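Local coordinates for protein yojF (Bacillus subtilis, PDB 1NJH), which is of unknown function, belongs to the DUF1806 family and packs as a two-fold symmetric pair of beta-rich chains, at the interface of chains A and B. Numbering follows the deposited sequence. Chains: chain A/B, protein yojF.

The interface of chains A and B. Residues chain A 50, 76-79; chain B 50-52.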
loop_
_atom_site.group_PDB
_atom_site.type_symbol
_atom_site.label_atom_id
_atom_site.label_comp_id
_atom_site.label_asym_id
_atom_site.label_seq_id
_atom_site.Cartn_x
_atom_site.Cartn_y
_atom_site.Cartn_z
ATOM N N ILE A 50 0.352 0.943 -4.428
ATOM C CA ILE A 50 1.266 -0.138 -4.780
ATOM C C ILE A 50 0.524 -0.879 -5.894
ATOM O O ILE A 50 -0.617 -1.304 -5.730
ATOM C CB ILE A 50 1.683 -1.062 -3.597
ATOM C CG1 ILE A 50 2.789 -2.010 -4.098
ATOM C CG2 ILE A 50 0.493 -1.817 -3.042
ATOM C CD1 ILE A 50 3.592 -2.721 -3.022
ATOM N N GLU A 76 6.092 -13.265 4.316
ATOM C CA GLU A 76 6.695 -12.723 5.528
ATOM C C GLU A 76 6.183 -11.350 5.916
ATOM O O GLU A 76 6.867 -10.589 6.602
ATOM C CB GLU A 76 8.225 -12.723 5.412
ATOM C CG GLU A 76 8.802 -12.205 4.118
ATOM C CD GLU A 76 10.268 -12.611 3.948
ATOM O OE1 GLU A 76 11.004 -12.637 4.958
ATOM O OE2 GLU A 76 10.685 -12.885 2.802
ATOM N N GLY A 77 4.956 -11.056 5.497
ATOM C CA GLY A 77 4.351 -9.778 5.797
ATOM C C GLY A 77 2.837 -9.799 5.833
ATOM O O GLY A 77 2.206 -10.847 6.044
ATOM N N TRP A 78 2.246 -8.628 5.629
ATOM C CA TRP A 78 0.802 -8.475 5.664
ATOM C C TRP A 78 0.304 -7.447 4.670
ATOM O O TRP A 78 1.024 -6.512 4.337
ATOM C CB TRP A 78 0.348 -7.968 7.033
ATOM C CG TRP A 78 0.910 -8.679 8.210
ATOM C CD1 TRP A 78 2.203 -8.654 8.647
ATOM C CD2 TRP A 78 0.192 -9.511 9.112
ATOM N NE1 TRP A 78 2.334 -9.427 9.777
ATOM C CE2 TRP A 78 1.111 -9.966 10.083
ATOM C CE3 TRP A 78 -1.144 -9.919 9.198
ATOM C CZ2 TRP A 78 0.735 -10.812 11.129
ATOM C CZ3 TRP A 78 -1.521 -10.761 10.243
ATOM C CH2 TRP A 78 -0.580 -11.197 11.193
ATOM N N ILE A 79 -0.935 -7.636 4.212
ATOM C CA ILE A 79 -1.599 -6.677 3.341
ATOM C C ILE A 79 -2.945 -6.501 4.022
ATOM O O ILE A 79 -3.651 -7.480 4.329
ATOM C CB ILE A 79 -1.782 -7.203 1.920
ATOM C CG1 ILE A 79 -0.420 -7.340 1.254
ATOM C CG2 ILE A 79 -2.721 -6.264 1.144
ATOM C CD1 ILE A 79 -0.489 -7.865 -0.165
ATOM N N ILE B 50 0.604 -2.221 3.914
ATOM C CA ILE B 50 1.347 -3.355 3.375
ATOM C C ILE B 50 2.640 -3.351 4.194
ATOM O O ILE B 50 3.351 -2.351 4.261
ATOM C CB ILE B 50 1.591 -3.315 1.838
ATOM C CG1 ILE B 50 2.203 -4.664 1.415
ATOM C CG2 ILE B 50 2.469 -2.144 1.450
ATOM C CD1 ILE B 50 2.165 -4.975 -0.071
ATOM N N ARG B 51 2.912 -4.485 4.827
ATOM C CA ARG B 51 4.088 -4.625 5.657
ATOM C C ARG B 51 4.960 -5.764 5.166
ATOM O O ARG B 51 4.479 -6.855 4.861
ATOM C CB ARG B 51 3.668 -4.878 7.106
ATOM C CG ARG B 51 4.826 -4.905 8.084
ATOM C CD ARG B 51 4.297 -4.926 9.510
ATOM N NE ARG B 51 5.344 -4.751 10.513
ATOM C CZ ARG B 51 6.014 -3.623 10.726
ATOM N NH1 ARG B 51 5.763 -2.541 10.004
ATOM N NH2 ARG B 51 6.930 -3.574 11.681
ATOM N N ASN B 52 6.253 -5.491 5.072
ATOM C CA ASN B 52 7.207 -6.487 4.623
ATOM C C ASN B 52 6.938 -7.082 3.262
ATOM O O ASN B 52 7.050 -8.293 3.069
ATOM C CB ASN B 52 7.381 -7.596 5.667
ATOM C CG ASN B 52 8.115 -7.097 6.885
ATOM O OD1 ASN B 52 8.998 -6.244 6.778
ATOM N ND2 ASN B 52 7.755 -7.615 8.056
HETATM O O HOH W 1 5.334 -9.000 8.775
HETATM O O HOH W 2 6.210 -10.756 2.265
#
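Two antiparallel strand edges, one from each copy of yojF, meet here. Strand 78-84 of chain A runs beside strand 45-51 of chain B, and the two-fold axis repeats the contact with the chains exchanged. The pairing extends a sheet from one copy into the other. It may be the biological dimer, but the structure alone does not prove that.

The backbones of A:Trp78 and B:Arg51 hold the edges together. B:Arg51 N donates to A:Trp78 O at 2.8 Å, nearly straight at 171° and in the carbonyl plane. A:Trp78 N returns a bond to B:Arg51 O at 3.0 Å, on a lone pair of that carbonyl. Neither bond uses a side chain, so the pairing itself probably depends little on the side chains of these two residues.

The tight part is aliphatic. B:Ile50 runs alongside A:Ile79, both side chains leaving the paired strands on one face. CD1 of B:Ile50 rests 3.7 Å from CG1 of A:Ile79. B:Ile50 has CG1 anti to its backbone N (chi1 -172°), and the nearly extended chi2 carries CD1 onward to A:Ile50. That residue has the same rotamer, and the two CD1 methyls meet tip to tip at 4.0 Å. An alanine at B:Ile50 removes CG1 and CD1 and with them the contacts to A:Ile79 and A:Ile50, which would probably loosen the aliphatic packing beside the paired strands.

Toward A:Glu76 and B:Asn52, both in loops, the contact loosens and water takes over. Chi1 of -71° sets CG of B:Asn52 anti to its carbonyl carbon, and its CB sits 3.7 Å from CA of A:Gly77. Water 1 links the amide ND2 of B:Asn52 to the carbonyl O of A:Glu76. A second bridge uses backbone atoms at both ends. The O of water 2 lies 3.2 Å from A:Glu76 N. On the other side, the O of water 2 is 2.7 Å from the carbonyl O of B:Asn52.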